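Side-chain contacts in acyl-CoA dehydrogenase (Slackia heliotrinireducens, PDB 4RM7), which belongs to the acyl-CoA dehydrogenase family, whose subunits place a β-sheet domain between two mainly helical domains: residues A102-S105 and S106-S110; E221-E224 and S225-L228; Q237-S240 and L241-G245. All coordinates share one frame; numbering follows the deposited sequence.

Contact 1: A102-S105 and S106-S110; sequences AFAS and SAQTS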
# COMPACT_ATOMS: atom_id res chain seq x y z
N ALA A 102 -31.29 -27.03 -5.24
CA ALA A 102 -31.88 -25.99 -6.07
C ALA A 102 -32.28 -26.47 -7.46
O ALA A 102 -33.33 -26.08 -7.97
CB ALA A 102 -30.92 -24.80 -6.18
N PHE A 103 -31.46 -27.33 -8.07
CA PHE A 103 -31.67 -27.65 -9.49
C PHE A 103 -32.29 -29.02 -9.76
O PHE A 103 -32.64 -29.34 -10.90
CB PHE A 103 -30.35 -27.55 -10.25
CG PHE A 103 -29.95 -26.14 -10.53
CD1 PHE A 103 -30.41 -25.49 -11.67
CD2 PHE A 103 -29.13 -25.46 -9.66
CE1 PHE A 103 -30.04 -24.19 -11.94
CE2 PHE A 103 -28.77 -24.15 -9.92
CZ PHE A 103 -29.22 -23.52 -11.07
N ALA A 104 -32.44 -29.83 -8.72
CA ALA A 104 -32.96 -31.18 -8.91
C ALA A 104 -34.18 -31.44 -8.04
O ALA A 104 -34.32 -30.85 -6.96
CB ALA A 104 -31.89 -32.21 -8.61
N SER A 105 -35.05 -32.33 -8.51
CA SER A 105 -36.24 -32.72 -7.77
C SER A 105 -35.89 -33.39 -6.46
O SER A 105 -34.77 -33.86 -6.27
CB SER A 105 -37.10 -33.68 -8.60
OG SER A 105 -36.42 -34.91 -8.79
N SER A 106 -36.86 -33.45 -5.56
CA SER A 106 -36.65 -34.08 -4.27
C SER A 106 -36.24 -35.54 -4.45
O SER A 106 -35.32 -36.01 -3.78
CB SER A 106 -37.92 -33.97 -3.43
OG SER A 106 -38.38 -32.63 -3.45
N ALA A 107 -36.91 -36.23 -5.36
CA ALA A 107 -36.58 -37.62 -5.65
C ALA A 107 -35.14 -37.75 -6.14
O ALA A 107 -34.44 -38.69 -5.79
CB ALA A 107 -37.55 -38.21 -6.66
N GLN A 108 -34.69 -36.80 -6.96
CA GLN A 108 -33.32 -36.82 -7.47
C GLN A 108 -32.27 -36.55 -6.38
O GLN A 108 -31.17 -37.11 -6.43
CB GLN A 108 -33.14 -35.80 -8.59
CG GLN A 108 -33.66 -36.26 -9.94
CD GLN A 108 -33.40 -35.22 -11.04
OE1 GLN A 108 -33.49 -34.02 -10.80
NE2 GLN A 108 -33.07 -35.70 -12.23
N THR A 109 -32.60 -35.70 -5.42
CA THR A 109 -31.62 -35.30 -4.41
C THR A 109 -31.65 -36.19 -3.17
O THR A 109 -30.66 -36.30 -2.45
CB THR A 109 -31.83 -33.84 -3.97
OG1 THR A 109 -33.03 -33.75 -3.19
CG2 THR A 109 -31.95 -32.93 -5.17
N SER A 110 -32.79 -36.82 -2.92
CA SER A 110 -32.95 -37.66 -1.74
C SER A 110 -31.81 -38.67 -1.54
O SER A 110 -31.26 -38.74 -0.44
CB SER A 110 -34.29 -38.40 -1.80
OG SER A 110 -34.39 -39.34 -0.74
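S105 and Q108 form a capping box where the chain leaves helix 90-103 and at once starts helix 106-119, in the N-terminal helical domain. S105 is the N-cap residue. Its OG accepts a hydrogen bond from Q108 N at 3.1 Å, and the return bond runs from S105 N to Q108 OE1 at 3.2 Å with an N-H...O angle of 149°. The S105 hydroxyl lies between its backbone N and carbonyl carbon (chi1 67°), turned toward the first turn of the helix, where amide N-H groups lack a carbonyl one turn back. A short hydroxyl side chain suits this post. Glutamine suits the other one because it reaches far: CG sits beside the backbone N and the chain runs extended beyond it. Q108 CG lies 3.3 Å from S105 OG, and the amide oxygen comes back to S105 N, which lies 16° out of the carbonyl plane. A104 points its methyl toward the new helix, with CB 3.5 Å from T109 CG2; a small apolar residue suits the turn between the two helices. On T109, OG1 donates to S106 O at 3.3 Å, while T109 N gives the ordinary helical bond to S105 O. The Q108 amide also works outward, NE2 donating to R227 O and OE1 accepting from K229 N as well. One neutral carboxamide therefore does two jobs: it closes the cap and ties the helix start to the segment leading into helix 234-270, with its oxygen shared by two backbone N-H groups.

Contact 2: E221-E224 and S225-L228; sequences EVKE and SWRL
W226 folds back over the residues that precede it. Its CB lies 3.4 Å from K223 O, the carbonyl that also accepts the W226 N-H in this short 3-10 turn. With CG beside the backbone N (chi1 -64°), the indole swings across the chain of 221-223. Its five-membered ring receives K223 CB in a CH-π contact, 3.9 Å from the centroid and 8° off the normal. The lysine chain runs on beside the indole, bent at chi4, with K223 NZ 4.1 Å from W226 CZ2. Farther out, CE3 meets V222 CB at 3.8 Å and has K223 N above the same plane. At the far rim CZ3 reaches E221 O at 3.3 Å. A broad indole is suited to spanning three residues at once. On the turn's other side, away from the indole, E224 and R227 form a salt bridge, OE1 to NH1 3.2 Å, through weak hydrogen bonds. The stronger partner of the guanidinium is D175, in a salt bridge with NH2. The turn follows strand 212-221 at the surface of the β domain, where V222 and W226 make backbone hydrogen bonds with L151 of strand 151-161 and M189 of strand 184-191, and the indole rests on P191.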
# COMPACT_ATOMS: atom_id res chain seq x y z
N GLU A 221 -21.83 -40.13 -23.98
CA GLU A 221 -23.25 -40.44 -24.08
C GLU A 221 -23.95 -40.17 -22.76
O GLU A 221 -23.62 -40.76 -21.73
CB GLU A 221 -23.47 -41.90 -24.47
CG GLU A 221 -22.86 -42.28 -25.79
CD GLU A 221 -23.67 -43.33 -26.52
OE1 GLU A 221 -24.67 -43.84 -25.96
OE2 GLU A 221 -23.30 -43.63 -27.67
N VAL A 222 -24.92 -39.27 -22.79
CA VAL A 222 -25.67 -38.97 -21.58
C VAL A 222 -27.13 -39.37 -21.75
O VAL A 222 -27.73 -39.15 -22.80
CB VAL A 222 -25.55 -37.47 -21.21
CG1 VAL A 222 -24.11 -37.13 -20.86
CG2 VAL A 222 -26.04 -36.57 -22.33
N LYS A 223 -27.69 -40.00 -20.72
CA LYS A 223 -29.09 -40.41 -20.77
C LYS A 223 -30.01 -39.26 -20.34
O LYS A 223 -29.59 -38.37 -19.61
CB LYS A 223 -29.31 -41.66 -19.91
CG LYS A 223 -28.77 -42.94 -20.54
CD LYS A 223 -28.91 -44.15 -19.62
CE LYS A 223 -28.25 -45.41 -20.21
NZ LYS A 223 -26.74 -45.35 -20.25
N GLU A 224 -31.25 -39.28 -20.81
CA GLU A 224 -32.20 -38.21 -20.47
C GLU A 224 -32.49 -38.17 -18.97
O GLU A 224 -32.68 -37.09 -18.39
CB GLU A 224 -33.49 -38.39 -21.27
CG GLU A 224 -34.59 -37.39 -20.94
CD GLU A 224 -34.27 -35.97 -21.39
OE1 GLU A 224 -33.25 -35.77 -22.08
OE2 GLU A 224 -35.04 -35.04 -21.04
N SER A 225 -32.50 -39.34 -18.34
CA SER A 225 -32.78 -39.45 -16.91
C SER A 225 -31.71 -38.79 -16.04
O SER A 225 -31.91 -38.60 -14.84
CB SER A 225 -32.91 -40.93 -16.51
OG SER A 225 -31.66 -41.60 -16.53
N TRP A 226 -30.58 -38.43 -16.64
CA TRP A 226 -29.48 -37.81 -15.91
C TRP A 226 -29.68 -36.30 -15.76
O TRP A 226 -29.10 -35.68 -14.87
CB TRP A 226 -28.14 -38.09 -16.60
CG TRP A 226 -27.76 -39.54 -16.62
CD1 TRP A 226 -28.41 -40.57 -16.01
CD2 TRP A 226 -26.63 -40.12 -17.30
NE1 TRP A 226 -27.76 -41.75 -16.26
CE2 TRP A 226 -26.67 -41.50 -17.05
CE3 TRP A 226 -25.61 -39.60 -18.10
CZ2 TRP A 226 -25.71 -42.38 -17.56
CZ3 TRP A 226 -24.66 -40.48 -18.61
CH2 TRP A 226 -24.72 -41.85 -18.34
N ARG A 227 -30.48 -35.70 -16.63
CA ARG A 227 -30.69 -34.25 -16.59
C ARG A 227 -31.46 -33.86 -15.33
O ARG A 227 -32.44 -34.51 -14.96
CB ARG A 227 -31.44 -33.76 -17.82
CG ARG A 227 -31.42 -32.25 -17.99
CD ARG A 227 -32.71 -31.73 -18.59
NE ARG A 227 -33.04 -32.38 -19.86
CZ ARG A 227 -32.58 -31.98 -21.04
NH1 ARG A 227 -32.94 -32.63 -22.14
NH2 ARG A 227 -31.76 -30.94 -21.11
N LEU A 228 -31.00 -32.80 -14.66
CA LEU A 228 -31.66 -32.33 -13.45
C LEU A 228 -32.95 -31.62 -13.82
O LEU A 228 -32.95 -30.70 -14.64
CB LEU A 228 -30.75 -31.41 -12.64
CG LEU A 228 -29.53 -31.98 -11.91
CD1 LEU A 228 -29.08 -31.02 -10.80
CD2 LEU A 228 -29.79 -33.37 -11.36

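Contact 3: Q237-S240 and L241-G245; sequences QLYS and LLEYG
L241 lays its side chain back along the preceding turn, with CD1 3.8 Å from Q237 NE2 and 3.6 Å from Q237 O. This is i to i+4 packing on an α-helix, in the early turns of helix 234-270, the first long helix of the C-terminal helical domain. The same spacing brings L242 CD1 to L238 CG at 4.1 Å. L238 reaches it with CG anti to its backbone N (chi1 177°), whereas L242 holds its CG beside the backbone N (chi1 -59°); the CD1 methyl of L242 meets the branch carbon of L238, the side chains crossing at a slant. Leucines suit both faces: L241 also packs on A102 and F103 of helix 90-103, and L238 on F185 and F187 of strand 184-191. Another face is more polar. The E243 chain, extended past CG, comes within 4.1 Å of Y239 CD2 through OE2, ring and carboxylate planes 67° apart, and both residues touch R316 of helix 316-341. The S240 hydroxyl makes a weak hydrogen bond to S236 O within the helix. The S240 carbonyl oxygen accepts from E243 N at 3.1 Å and lies 3.7 Å from Y244 CD2.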
# COMPACT_ATOMS: atom_id res chain seq x y z
N GLN A 237 -30.09 -18.35 -11.58
CA GLN A 237 -30.20 -19.11 -10.35
C GLN A 237 -28.85 -19.63 -9.86
O GLN A 237 -28.56 -19.59 -8.67
CB GLN A 237 -31.18 -20.26 -10.53
CG GLN A 237 -32.45 -20.07 -9.74
CD GLN A 237 -32.19 -19.97 -8.24
OE1 GLN A 237 -32.46 -18.94 -7.61
NE2 GLN A 237 -31.67 -21.05 -7.66
N LEU A 238 -28.04 -20.14 -10.79
CA LEU A 238 -26.72 -20.65 -10.45
C LEU A 238 -25.87 -19.55 -9.87
O LEU A 238 -25.22 -19.71 -8.83
CB LEU A 238 -26.05 -21.25 -11.68
CG LEU A 238 -24.63 -21.78 -11.49
CD1 LEU A 238 -24.62 -22.93 -10.49
CD2 LEU A 238 -24.05 -22.22 -12.82
N TYR A 239 -25.89 -18.41 -10.55
CA TYR A 239 -25.10 -17.26 -10.16
C TYR A 239 -25.41 -16.79 -8.73
O TYR A 239 -24.50 -16.46 -7.96
CB TYR A 239 -25.31 -16.12 -11.15
CG TYR A 239 -24.18 -15.15 -11.10
CD1 TYR A 239 -23.02 -15.38 -11.83
CD2 TYR A 239 -24.23 -14.02 -10.26
CE1 TYR A 239 -21.95 -14.51 -11.76
CE2 TYR A 239 -23.16 -13.14 -10.18
CZ TYR A 239 -22.03 -13.39 -10.94
OH TYR A 239 -20.96 -12.54 -10.89
N SER A 240 -26.68 -16.76 -8.37
CA SER A 240 -27.06 -16.47 -6.99
C SER A 240 -26.44 -17.47 -6.03
O SER A 240 -25.90 -17.08 -5.00
CB SER A 240 -28.57 -16.48 -6.82
OG SER A 240 -29.14 -15.44 -7.59
N LEU A 241 -26.51 -18.75 -6.37
CA LEU A 241 -25.98 -19.77 -5.48
C LEU A 241 -24.47 -19.62 -5.26
O LEU A 241 -23.97 -19.82 -4.15
CB LEU A 241 -26.31 -21.15 -6.01
CG LEU A 241 -27.78 -21.43 -5.74
CD1 LEU A 241 -28.27 -22.52 -6.64
CD2 LEU A 241 -27.97 -21.80 -4.28
N LEU A 242 -23.74 -19.24 -6.31
CA LEU A 242 -22.31 -19.07 -6.21
C LEU A 242 -21.92 -17.89 -5.30
O LEU A 242 -20.80 -17.85 -4.79
CB LEU A 242 -21.70 -18.89 -7.60
CG LEU A 242 -21.98 -20.05 -8.55
CD1 LEU A 242 -21.37 -19.78 -9.91
CD2 LEU A 242 -21.42 -21.32 -7.96
N GLU A 243 -22.82 -16.95 -5.08
CA GLU A 243 -22.52 -15.91 -4.10
C GLU A 243 -22.38 -16.49 -2.68
O GLU A 243 -21.49 -16.09 -1.93
CB GLU A 243 -23.58 -14.82 -4.15
CG GLU A 243 -23.51 -14.02 -5.45
CD GLU A 243 -24.46 -12.84 -5.47
OE1 GLU A 243 -24.43 -12.03 -4.52
OE2 GLU A 243 -25.23 -12.72 -6.45
N TYR A 244 -23.23 -17.45 -2.31
CA TYR A 244 -23.02 -18.16 -1.06
C TYR A 244 -21.60 -18.70 -1.00
O TYR A 244 -20.95 -18.65 0.04
CB TYR A 244 -24.02 -19.30 -0.90
CG TYR A 244 -25.45 -18.85 -0.75
CD1 TYR A 244 -25.92 -18.39 0.46
CD2 TYR A 244 -26.32 -18.88 -1.83
CE1 TYR A 244 -27.22 -17.96 0.60
CE2 TYR A 244 -27.63 -18.46 -1.70
CZ TYR A 244 -28.08 -18.01 -0.49
OH TYR A 244 -29.39 -17.59 -0.34
N GLY A 245 -21.11 -19.22 -2.12
CA GLY A 245 -19.77 -19.78 -2.15
C GLY A 245 -18.72 -18.74 -1.80
O GLY A 245 -17.70 -19.06 -1.21

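Overall arrangement
The three contacts follow one another along the chain, from the N-terminal helices (contact 1) through the loop after strand 212-221 (contact 2) to the opening of helix 234-270 (contact 3). Contact 1 touches both of the others: its centre lies about 14 Å from that of contact 2 and about 17 Å from that of contact 3. Contacts 2 and 3 have centres about 23 Å apart, and their nearest atoms stay about 9 Å from each other. F103 joins the groups, its ring packing on Q237 and L238 while its backbone oxygen meets L228 CB. Residues near the end of helix 90-103 thus bring β-domain and C-terminal helical segments together.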